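PDB 5NDX: glycosyl hydrolase from Rhizobium leguminosarum bv. trifolii, which probably hydrolyses O-glycosidic bonds as a family 39 glycosidase, a bacterial orthologue of human alpha-L-iduronidase. Local coordinates for residues A[222-228]-A[268-274]; A[324-330]-A[357-363]; A[277-281]-A[453-457]. The protein carries 2 engineered substitutions. All coordinates share one frame; numbering follows the deposited sequence.

Interaction 1: A[222-228]-A[268-274]; sequences KGVNGSK and PQLGWSD. With 8U8 ((2~{R},3~{S},4~{S},5~{R},6~{S})-6-(4-methyl-2-oxidanylidene-chromen-7-yl)oxy-3,4,5-tris(oxidanyl)oxane-2-carboxylic acid), chain M; SO4 (sulfate ion), chain C.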
loop_
_atom_site.group_PDB
_atom_site.type_symbol
_atom_site.label_atom_id
_atom_site.label_comp_id
_atom_site.label_asym_id
_atom_site.label_seq_id
_atom_site.Cartn_x
_atom_site.Cartn_y
_atom_site.Cartn_z
ATOM N N LYS A 222 -16.395 0.184 -0.831
ATOM C CA LYS A 222 -15.790 1.139 -1.740
ATOM C C LYS A 222 -16.596 2.398 -1.852
ATOM O O LYS A 222 -17.773 2.450 -1.499
ATOM C CB LYS A 222 -15.602 0.490 -3.110
ATOM C CG LYS A 222 -14.821 -0.808 -2.986
ATOM C CD LYS A 222 -14.106 -1.207 -4.268
ATOM C CE LYS A 222 -13.521 -2.639 -4.255
ATOM N NZ LYS A 222 -12.321 -2.784 -5.154
ATOM N N GLY A 223 -15.942 3.441 -2.324
ATOM C CA GLY A 223 -16.538 4.773 -2.278
ATOM C C GLY A 223 -17.703 5.052 -3.223
ATOM O O GLY A 223 -18.589 5.825 -2.908
ATOM N N VAL A 224 -17.688 4.442 -4.386
ATOM C CA VAL A 224 -18.744 4.683 -5.374
ATOM C C VAL A 224 -18.695 3.576 -6.428
ATOM O O VAL A 224 -17.677 2.913 -6.634
ATOM C CB VAL A 224 -18.672 6.097 -6.032
ATOM C CG1 VAL A 224 -17.466 6.212 -6.957
ATOM C CG2 VAL A 224 -19.969 6.471 -6.762
ATOM N N ASN A 225 -19.845 3.370 -7.037
ATOM C CA ASN A 225 -20.059 2.372 -8.038
ATOM C C ASN A 225 -19.166 2.533 -9.267
ATOM O O ASN A 225 -18.740 3.631 -9.584
ATOM C CB ASN A 225 -21.551 2.441 -8.487
ATOM C CG ASN A 225 -22.025 1.147 -9.093
ATOM O OD1 ASN A 225 -21.431 0.054 -8.873
ATOM N ND2 ASN A 225 -23.133 1.233 -9.847
ATOM N N GLY A 226 -18.911 1.412 -9.931
ATOM C CA GLY A 226 -18.183 1.344 -11.194
ATOM C C GLY A 226 -18.952 2.081 -12.275
ATOM O O GLY A 226 -20.149 2.014 -12.271
ATOM N N SER A 227 -18.258 2.835 -13.143
ATOM C CA SER A 227 -18.895 3.524 -14.249
ATOM C C SER A 227 -17.832 4.008 -15.214
ATOM O O SER A 227 -16.698 4.226 -14.826
ATOM C CB SER A 227 -19.656 4.739 -13.691
ATOM O OG SER A 227 -20.189 5.487 -14.713
ATOM N N LYS A 228 -18.235 4.290 -16.444
ATOM C CA LYS A 228 -17.413 5.046 -17.381
ATOM C C LYS A 228 -17.445 6.521 -17.070
ATOM O O LYS A 228 -16.562 7.261 -17.536
ATOM C CB LYS A 228 -17.933 4.927 -18.819
ATOM C CG LYS A 228 -18.130 3.531 -19.337
ATOM C CD LYS A 228 -16.814 2.830 -19.332
ATOM C CE LYS A 228 -16.938 1.430 -19.921
ATOM N NZ LYS A 228 -15.591 0.838 -19.685
ATOM N N PRO A 268 -11.622 4.059 -3.750
ATOM C CA PRO A 268 -12.623 5.114 -3.890
ATOM C C PRO A 268 -13.679 4.806 -4.934
ATOM O O PRO A 268 -14.822 5.238 -4.797
ATOM C CB PRO A 268 -11.807 6.353 -4.235
ATOM C CG PRO A 268 -10.391 5.921 -4.341
ATOM C CD PRO A 268 -10.250 4.506 -4.024
ATOM N N GLN A 269 -13.320 4.057 -5.967
ATOM C CA GLN A 269 -14.299 3.662 -6.977
ATOM C C GLN A 269 -14.071 2.242 -7.461
ATOM O O GLN A 269 -12.923 1.835 -7.774
ATOM C CB GLN A 269 -14.286 4.630 -8.156
ATOM C CG GLN A 269 -15.393 4.372 -9.194
ATOM C CD GLN A 269 -15.595 5.488 -10.214
ATOM O OE1 GLN A 269 -14.736 6.361 -10.406
ATOM N NE2 GLN A 269 -16.749 5.465 -10.883
ATOM N N LEU A 270 -15.161 1.487 -7.534
ATOM C CA LEU A 270 -15.174 0.160 -8.184
ATOM C C LEU A 270 -14.667 0.204 -9.621
ATOM O O LEU A 270 -14.780 1.233 -10.303
ATOM C CB LEU A 270 -16.575 -0.483 -8.144
ATOM C CG LEU A 270 -16.929 -1.026 -6.765
ATOM C CD1 LEU A 270 -18.349 -0.665 -6.281
ATOM C CD2 LEU A 270 -16.658 -2.559 -6.684
ATOM N N GLY A 271 -14.088 -0.913 -10.066
ATOM C CA GLY A 271 -13.682 -1.076 -11.508
ATOM C C GLY A 271 -12.311 -0.470 -11.867
ATOM O O GLY A 271 -12.224 0.584 -12.488
ATOM N N TRP A 272 -11.248 -1.169 -11.479
ATOM C CA TRP A 272 -9.878 -0.655 -11.585
ATOM C C TRP A 272 -9.475 -0.239 -12.980
ATOM O O TRP A 272 -8.640 0.680 -13.163
ATOM C CB TRP A 272 -8.872 -1.719 -11.096
ATOM C CG TRP A 272 -8.581 -2.846 -12.046
ATOM C CD1 TRP A 272 -9.189 -4.076 -12.068
ATOM C CD2 TRP A 272 -7.611 -2.870 -13.090
ATOM N NE1 TRP A 272 -8.651 -4.846 -13.059
ATOM C CE2 TRP A 272 -7.686 -4.134 -13.703
ATOM C CE3 TRP A 272 -6.693 -1.945 -13.574
ATOM C CZ2 TRP A 272 -6.876 -4.495 -14.766
ATOM C CZ3 TRP A 272 -5.888 -2.292 -14.639
ATOM C CH2 TRP A 272 -5.982 -3.548 -15.231
ATOM N N SER A 273 -9.981 -0.971 -13.967
ATOM C CA SER A 273 -9.546 -0.765 -15.338
ATOM C C SER A 273 -10.327 0.317 -16.106
ATOM O O SER A 273 -9.943 0.675 -17.221
ATOM C CB SER A 273 -9.589 -2.082 -16.123
ATOM O OG SER A 273 -10.941 -2.476 -16.320
ATOM N N ASP A 274 -11.386 0.868 -15.546
ATOM C CA ASP A 274 -12.032 2.034 -16.166
ATOM C C ASP A 274 -11.090 3.243 -16.079
ATOM O O ASP A 274 -10.200 3.251 -15.234
ATOM C CB ASP A 274 -13.329 2.355 -15.433
ATOM C CG ASP A 274 -14.396 1.307 -15.681
ATOM O OD1 ASP A 274 -14.418 0.792 -16.803
ATOM O OD2 ASP A 274 -15.206 1.033 -14.775
HETATM C C15 8U8 M . -19.449 -8.368 -10.075
HETATM C C13 8U8 M . -19.455 -7.659 -8.852
HETATM C C14 8U8 M . -20.679 -7.437 -8.216
HETATM C C16 8U8 M . -20.725 -6.774 -6.986
HETATM O O9 8U8 M . -21.840 -6.587 -6.502
HETATM O O8 8U8 M . -19.575 -6.308 -6.380
HETATM C C11 8U8 M . -18.348 -6.609 -6.918
HETATM C C10 8U8 M . -17.195 -6.246 -6.213
HETATM C C12 8U8 M . -18.274 -7.277 -8.170
HETATM C C7 8U8 M . -16.994 -7.592 -8.666
HETATM C C8 8U8 M . -15.844 -7.232 -7.955
HETATM C C9 8U8 M . -15.931 -6.547 -6.731
HETATM O O2 8U8 M . -14.826 -6.203 -5.977
HETATM C C5 8U8 M . -13.473 -5.976 -6.534
HETATM O O1 8U8 M . -13.583 -5.107 -7.671
HETATM C C1 8U8 M . -12.516 -5.027 -8.536
HETATM C C6 8U8 M . -12.497 -3.644 -8.860
HETATM O O7 8U8 M . -12.012 -3.352 -9.947
HETATM O O6 8U8 M . -12.938 -2.885 -8.016
HETATM C C2 8U8 M . -11.105 -5.331 -7.947
HETATM O O5 8U8 M . -10.663 -4.188 -7.184
HETATM C C3 8U8 M . -11.047 -6.678 -7.102
HETATM O O4 8U8 M . -10.263 -7.611 -7.761
HETATM C C4 8U8 M . -12.474 -7.251 -6.830
HETATM O O3 8U8 M . -12.362 -8.284 -5.768
HETATM S S SO4 C . -12.995 2.779 -22.498
HETATM O O1 SO4 C . -13.072 1.661 -21.619
HETATM O O2 SO4 C . -12.940 3.972 -21.714
HETATM O O3 SO4 C . -14.196 2.715 -23.278
HETATM O O4 SO4 C . -11.851 2.756 -23.354
HETATM O O HOH W 1 -15.293 2.563 -12.763
#
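V224 and L270 join two substrate-side loops of the TIM barrel, one following strand 216-219 and the other strand 261-263. L270 N donates a nearly straight bond (N-H...O 166°) to V224 O at 3.0 Å. Beside it Q269, extended with CG anti to its backbone N (chi1 -174°), carries NE2 to N225 O at 3.0 Å; that oxygen lies close to the amide plane, so the bond fixes how the amide is turned. CG of the same glutamine lies alongside V224 CG1. Further along, K228 NZ forms a salt bridge with D274 OD1 at 3.1 Å, meeting the syn side of the carboxylate but well out of its plane.

The ligand is held by both loops. Crossing K222 at about a right angle, L270 sets CD2 3.8 Å from both K222 CD and C10 of 8U8. In the sugar carboxylate, O6 accepts from K222 NZ at 2.9 Å and from G271 N at 3.1 Å. Its other oxygen, O7, accepts from W272 N. E265 and D267 also form salt bridges with the K222 ammonium. Loops that follow adjacent barrel strands and together line the substrate site are the usual build of a TIM-barrel glycosidase; here they share the ligand's carboxylate.

Interaction 2: A[324-330]-A[357-363]; sequences TIFAYFG and PFDIIKK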
loop_
_atom_site.group_PDB
_atom_site.type_symbol
_atom_site.label_atom_id
_atom_site.label_comp_id
_atom_site.label_asym_id
_atom_site.label_seq_id
_atom_site.Cartn_x
_atom_site.Cartn_y
_atom_site.Cartn_z
ATOM N N THR A 324 -4.080 2.042 -10.397
ATOM C CA THR A 324 -2.766 1.388 -10.411
ATOM C C THR A 324 -1.792 2.355 -9.749
ATOM O O THR A 324 -1.952 3.602 -9.833
ATOM C CB THR A 324 -2.285 1.053 -11.846
ATOM O OG1 THR A 324 -1.995 2.243 -12.569
ATOM C CG2 THR A 324 -3.375 0.295 -12.631
ATOM N N ILE A 325 -0.792 1.793 -9.088
ATOM C CA ILE A 325 0.202 2.563 -8.411
ATOM C C ILE A 325 1.376 2.934 -9.332
ATOM O O ILE A 325 2.244 3.756 -8.929
ATOM C CB ILE A 325 0.728 1.878 -7.111
ATOM C CG1 ILE A 325 1.100 0.420 -7.319
ATOM C CG2 ILE A 325 -0.288 2.076 -6.003
ATOM C CD1 ILE A 325 1.935 -0.200 -6.234
ATOM N N PHE A 326 1.443 2.337 -10.514
ATOM C CA PHE A 326 2.414 2.779 -11.527
ATOM C C PHE A 326 1.701 3.012 -12.843
ATOM O O PHE A 326 0.715 2.349 -13.114
ATOM C CB PHE A 326 3.509 1.738 -11.785
ATOM C CG PHE A 326 4.323 1.382 -10.562
ATOM C CD1 PHE A 326 3.897 0.390 -9.731
ATOM C CD2 PHE A 326 5.499 2.041 -10.282
ATOM C CE1 PHE A 326 4.615 0.050 -8.607
ATOM C CE2 PHE A 326 6.223 1.739 -9.128
ATOM C CZ PHE A 326 5.776 0.737 -8.301
ATOM N N ALA A 327 2.231 3.942 -13.634
ATOM C CA ALA A 327 1.901 4.065 -15.039
ATOM C C ALA A 327 2.896 3.221 -15.862
ATOM O O ALA A 327 4.104 3.427 -15.825
ATOM C CB ALA A 327 1.950 5.523 -15.444
ATOM N N TYR A 328 2.365 2.229 -16.543
ATOM C CA TYR A 328 3.115 1.282 -17.351
ATOM C C TYR A 328 3.245 1.883 -18.761
ATOM O O TYR A 328 2.265 2.293 -19.355
ATOM C CB TYR A 328 2.350 -0.071 -17.394
ATOM C CG TYR A 328 2.877 -1.032 -18.415
ATOM C CD1 TYR A 328 4.002 -1.830 -18.153
ATOM C CD2 TYR A 328 2.273 -1.131 -19.666
ATOM C CE1 TYR A 328 4.521 -2.691 -19.118
ATOM C CE2 TYR A 328 2.779 -1.998 -20.641
ATOM C CZ TYR A 328 3.895 -2.772 -20.380
ATOM O OH TYR A 328 4.403 -3.587 -21.390
ATOM N N PHE A 329 4.471 1.980 -19.245
ATOM C CA PHE A 329 4.781 2.317 -20.621
ATOM C C PHE A 329 5.400 1.088 -21.260
ATOM O O PHE A 329 6.400 0.552 -20.762
ATOM C CB PHE A 329 5.839 3.403 -20.671
ATOM C CG PHE A 329 5.354 4.739 -20.256
ATOM C CD1 PHE A 329 5.309 5.096 -18.907
ATOM C CD2 PHE A 329 4.949 5.635 -21.206
ATOM C CE1 PHE A 329 4.864 6.347 -18.527
ATOM C CE2 PHE A 329 4.507 6.881 -20.839
ATOM C CZ PHE A 329 4.487 7.243 -19.487
ATOM N N GLY A 330 4.816 0.649 -22.357
ATOM C CA GLY A 330 5.279 -0.533 -23.111
ATOM C C GLY A 330 4.114 -1.104 -23.929
ATOM O O GLY A 330 3.033 -0.526 -23.927
ATOM N N PRO A 357 10.058 -4.933 -23.512
ATOM C CA PRO A 357 10.646 -3.991 -22.580
ATOM C C PRO A 357 9.590 -2.944 -22.056
ATOM O O PRO A 357 8.477 -2.870 -22.591
ATOM C CB PRO A 357 11.736 -3.332 -23.411
ATOM C CG PRO A 357 11.238 -3.393 -24.800
ATOM C CD PRO A 357 10.417 -4.642 -24.917
ATOM N N PHE A 358 9.913 -2.223 -20.975
ATOM C CA PHE A 358 8.914 -1.382 -20.312
ATOM C C PHE A 358 9.577 -0.443 -19.365
ATOM O O PHE A 358 10.696 -0.693 -18.917
ATOM C CB PHE A 358 7.847 -2.208 -19.537
ATOM C CG PHE A 358 8.396 -2.900 -18.316
ATOM C CD1 PHE A 358 9.109 -4.101 -18.438
ATOM C CD2 PHE A 358 8.259 -2.341 -17.051
ATOM C CE1 PHE A 358 9.671 -4.708 -17.319
ATOM C CE2 PHE A 358 8.811 -2.941 -15.952
ATOM C CZ PHE A 358 9.508 -4.130 -16.077
ATOM N N ASP A 359 8.854 0.624 -19.059
ATOM C CA ASP A 359 9.165 1.530 -17.992
ATOM C C ASP A 359 7.896 1.731 -17.175
ATOM O O ASP A 359 6.779 1.843 -17.734
ATOM C CB ASP A 359 9.681 2.846 -18.547
ATOM C CG ASP A 359 11.142 2.767 -18.983
ATOM O OD1 ASP A 359 12.013 2.818 -18.104
ATOM O OD2 ASP A 359 11.415 2.649 -20.200
ATOM N N ILE A 360 8.087 1.833 -15.867
ATOM C CA ILE A 360 7.011 2.183 -14.958
ATOM C C ILE A 360 7.375 3.422 -14.157
ATOM O O ILE A 360 8.512 3.589 -13.707
ATOM C CB ILE A 360 6.619 1.050 -13.990
ATOM C CG1 ILE A 360 7.815 0.464 -13.253
ATOM C CG2 ILE A 360 5.863 0.007 -14.775
ATOM C CD1 ILE A 360 7.440 -0.646 -12.294
ATOM N N ILE A 361 6.371 4.297 -14.019
ATOM C CA ILE A 361 6.484 5.503 -13.289
ATOM C C ILE A 361 5.500 5.483 -12.099
ATOM O O ILE A 361 4.329 5.173 -12.264
ATOM C CB ILE A 361 6.201 6.688 -14.211
ATOM C CG1 ILE A 361 7.205 6.776 -15.359
ATOM C CG2 ILE A 361 6.214 7.984 -13.444
ATOM C CD1 ILE A 361 8.657 7.035 -14.960
ATOM N N LYS A 362 5.985 5.795 -10.917
ATOM C CA LYS A 362 5.152 5.912 -9.691
ATOM C C LYS A 362 4.084 6.942 -9.738
ATOM O O LYS A 362 4.305 8.069 -10.132
ATOM C CB LYS A 362 6.013 6.259 -8.469
ATOM C CG LYS A 362 6.777 5.099 -7.993
ATOM C CD LYS A 362 7.956 5.298 -7.001
ATOM C CE LYS A 362 7.857 6.360 -5.987
ATOM N NZ LYS A 362 8.979 6.212 -4.948
ATOM N N LYS A 363 2.934 6.555 -9.240
ATOM C CA LYS A 363 1.754 7.404 -9.202
ATOM C C LYS A 363 1.364 7.712 -7.745
ATOM O O LYS A 363 1.915 7.094 -6.814
ATOM C CB LYS A 363 0.608 6.676 -9.915
ATOM C CG LYS A 363 0.749 6.661 -11.425
ATOM C CD LYS A 363 -0.253 5.713 -12.084
ATOM C CE LYS A 363 -1.700 6.164 -11.912
ATOM N NZ LYS A 363 -2.568 5.087 -12.403
#
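A two-stranded antiparallel sheet, 326-330 against 358-362, pairs A327 with I361 and F329 with D359, and its local axes run 159° apart. Both are hydrogen-bonded pairs, with A327 N reaching I361 O and F329 N reaching D359 O at 2.8 Å each, and the return bonds slightly longer. F326 with K362 and Y328 with I360 form the alternating non-hydrogen-bonded pairs.

Side chains on the F326 and Y328 face interlock across the ribbon. CD1 of I360 sits over the F326 ring, 4.1 Å from its centroid and 18° off the normal, a CH-pi contact; on the same face of the sheet K362, lying alongside F326, brings CG to 3.6 Å from F326 CE2. Y328 crosses F358 at about a right angle, bringing CE1 to 3.4 Å from F358 CB. Across the ribbon's other face, F329 CE1 touches I361 CG1.

Beyond the strands, K363 closes the end. Its chain bends at chi3 (66°), lies along the F326-A327 peptide, and delivers NZ to T324 OG1 at 2.9 Å and T324 O at 3.0 Å; G319 O and Q322 O also accept from it. T324 OG1 donates its own hydrogen bond to F326 O and at the same time accepts from the lysine, and this buried ammonium is thus surrounded by oxygens.

The two faces have different neighbours. Helix 36-45 meets I360 and F358, whereas helix 480-489 covers I361 and supplies R487 to the D359 carboxylate, which R549 also holds. K363 itself is the N-cap of helix 364-372, whose L366 packs on F326.

Interaction 3: A[277-281]-A[453-457]; sequences SWHGK and MEVWE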
loop_
_atom_site.group_PDB
_atom_site.type_symbol
_atom_site.label_atom_id
_atom_site.label_comp_id
_atom_site.label_asym_id
_atom_site.label_seq_id
_atom_site.Cartn_x
_atom_site.Cartn_y
_atom_site.Cartn_z
ATOM N N SER A 277 -8.991 9.641 -14.483
ATOM C CA SER A 277 -7.702 10.295 -14.509
ATOM C C SER A 277 -7.154 10.803 -13.162
ATOM O O SER A 277 -5.946 10.933 -12.982
ATOM C CB SER A 277 -7.709 11.418 -15.525
ATOM O OG SER A 277 -7.664 10.858 -16.827
ATOM N N TRP A 278 -8.050 11.036 -12.229
ATOM C CA TRP A 278 -7.677 11.378 -10.899
ATOM C C TRP A 278 -6.799 10.326 -10.182
ATOM O O TRP A 278 -6.120 10.679 -9.227
ATOM C CB TRP A 278 -8.905 11.697 -10.035
ATOM C CG TRP A 278 -10.018 10.757 -10.021
ATOM C CD1 TRP A 278 -11.202 10.879 -10.744
ATOM C CD2 TRP A 278 -10.176 9.600 -9.193
ATOM N NE1 TRP A 278 -12.026 9.829 -10.451
ATOM C CE2 TRP A 278 -11.428 9.037 -9.501
ATOM C CE3 TRP A 278 -9.342 8.941 -8.259
ATOM C CZ2 TRP A 278 -11.903 7.893 -8.869
ATOM C CZ3 TRP A 278 -9.818 7.855 -7.609
ATOM C CH2 TRP A 278 -11.092 7.330 -7.912
ATOM N N HIS A 279 -6.790 9.083 -10.658
ATOM C CA HIS A 279 -5.852 8.092 -10.134
ATOM C C HIS A 279 -4.391 8.476 -10.358
ATOM O O HIS A 279 -3.502 8.010 -9.635
ATOM C CB HIS A 279 -6.104 6.729 -10.728
ATOM C CG HIS A 279 -7.320 6.038 -10.183
ATOM N ND1 HIS A 279 -8.436 5.803 -10.944
ATOM C CD2 HIS A 279 -7.584 5.511 -8.967
ATOM C CE1 HIS A 279 -9.344 5.165 -10.231
ATOM N NE2 HIS A 279 -8.871 5.008 -9.018
ATOM N N GLY A 280 -4.135 9.330 -11.331
ATOM C CA GLY A 280 -2.766 9.773 -11.631
ATOM C C GLY A 280 -2.363 11.059 -10.984
ATOM O O GLY A 280 -1.249 11.564 -11.210
ATOM N N LYS A 281 -3.257 11.610 -10.170
ATOM C CA LYS A 281 -3.042 12.963 -9.626
ATOM C C LYS A 281 -3.251 13.062 -8.126
ATOM O O LYS A 281 -3.668 12.113 -7.483
ATOM C CB LYS A 281 -3.943 13.944 -10.413
ATOM C CG LYS A 281 -3.343 14.194 -11.798
ATOM C CD LYS A 281 -4.159 15.082 -12.720
ATOM C CE LYS A 281 -3.296 15.368 -13.963
ATOM N NZ LYS A 281 -4.040 15.858 -15.113
ATOM N N MET A 453 2.421 12.986 -13.533
ATOM C CA MET A 453 1.453 13.068 -14.605
ATOM C C MET A 453 1.380 14.469 -15.209
ATOM O O MET A 453 1.268 14.576 -16.435
ATOM C CB MET A 453 0.051 12.606 -14.151
ATOM C CG MET A 453 -0.899 12.318 -15.321
ATOM S SD MET A 453 -2.476 11.619 -14.808
ATOM C CE MET A 453 -3.313 11.486 -16.410
ATOM N N GLU A 454 1.403 15.527 -14.366
ATOM C CA GLU A 454 1.419 16.902 -14.853
ATOM C C GLU A 454 2.682 17.133 -15.684
ATOM O O GLU A 454 2.653 17.778 -16.756
ATOM C CB GLU A 454 1.342 17.971 -13.739
ATOM C CG GLU A 454 -0.036 18.118 -13.081
ATOM C CD GLU A 454 -0.355 17.011 -12.024
ATOM O OE1 GLU A 454 0.427 16.047 -11.819
ATOM O OE2 GLU A 454 -1.450 17.093 -11.418
ATOM N N VAL A 455 3.789 16.593 -15.211
ATOM C CA VAL A 455 5.042 16.774 -15.909
ATOM C C VAL A 455 4.953 16.121 -17.299
ATOM O O VAL A 455 5.371 16.694 -18.279
ATOM C CB VAL A 455 6.207 16.215 -15.080
ATOM C CG1 VAL A 455 7.475 16.210 -15.910
ATOM C CG2 VAL A 455 6.412 17.072 -13.837
ATOM N N TRP A 456 4.473 14.882 -17.338
ATOM C CA TRP A 456 4.290 14.149 -18.565
ATOM C C TRP A 456 3.361 14.850 -19.560
ATOM O O TRP A 456 3.681 14.911 -20.758
ATOM C CB TRP A 456 3.704 12.781 -18.233
ATOM C CG TRP A 456 3.383 11.894 -19.418
ATOM C CD1 TRP A 456 4.265 11.369 -20.329
ATOM C CD2 TRP A 456 2.091 11.406 -19.785
ATOM N NE1 TRP A 456 3.603 10.572 -21.214
ATOM C CE2 TRP A 456 2.266 10.569 -20.901
ATOM C CE3 TRP A 456 0.802 11.593 -19.272
ATOM C CZ2 TRP A 456 1.183 9.923 -21.537
ATOM C CZ3 TRP A 456 -0.275 10.948 -19.893
ATOM C CH2 TRP A 456 -0.069 10.104 -21.006
ATOM N N GLU A 457 2.236 15.384 -19.072
ATOM C CA GLU A 457 1.297 16.071 -19.942
ATOM C C GLU A 457 1.960 17.296 -20.571
ATOM O O GLU A 457 1.620 17.671 -21.662
ATOM C CB GLU A 457 0.022 16.517 -19.194
ATOM C CG GLU A 457 -0.915 15.375 -18.899
ATOM C CD GLU A 457 -2.210 15.788 -18.177
ATOM O OE1 GLU A 457 -2.739 16.915 -18.365
ATOM O OE2 GLU A 457 -2.688 14.934 -17.414
HETATM O O HOH W 2 0.835 13.261 -10.973
#
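K281 NZ forms a salt bridge with E457 OE2 at 2.8 Å, the direct polar bond that fastens the residue following the short 3-10 turn 277-280 to the side of helix 452-457. The ammonium comes in on the syn side of the carboxylate, 29° out of its plane. The turn belongs to the loop between barrel strand 261-263 and helix 282-300, while the helix lies in the connection between strands 436-445 and 493-503 of the large mixed sheet, so the contact joins the barrel to its companion beta domain.

A bridging water supplies the second polar link. It accepts from M453 N at 3.0 Å, in the first turn of the helix, and donates to G280 O at 2.7 Å and to E454 OE1, using both of its protons. The other carboxylate oxygen of that glutamate, OE2, lies beside the lysine methylenes, 3.5 Å from K281 CG. The distance from E454 OE2 to K281 NZ is longer, 4.7 Å, yet its charge may still add to the attraction.

K281 reaches E457 because its chain is fully extended beyond CG, passing M453 and E454 on the way, and it crosses the methionine at about a right angle. A methionine in place of K281 would probably leave the E457 carboxylate without its positive mate. S277 OG bonds to S321 outside the contact, and W456, on another side of the helix, stacks on W320.

Packing centres on M453, which swings CG to the far side from its own amide nitrogen (chi1 -164°) and whose straight chain lays the sulphur on bare backbone. G280, having no side chain, lets the sulphur come close; M453 SD rests 3.7 Å from G280 CA.

In the fold
Along the chain, interaction 1 closes before the others open, and interaction 2 is nested inside the loop that interaction 3 closes. The centres of interactions 2 and 3 lie about 12 Å apart, that of interaction 1 about 18 Å from interaction 3 and about 21 Å from interaction 2. All three nevertheless touch. W278, from 277-281, packs on P268 and Q269; T324 CG2 meets W272 CE3 at 4.1 Å; and F329 meets W456. The long loop after strand 261-263 supplies both 268-274 at the ligand and 277-281 at the helix 452-457 interface. A continuous path of packing therefore runs from the sugar pocket of the barrel, past the two-stranded sheet, to the adjoining beta domain.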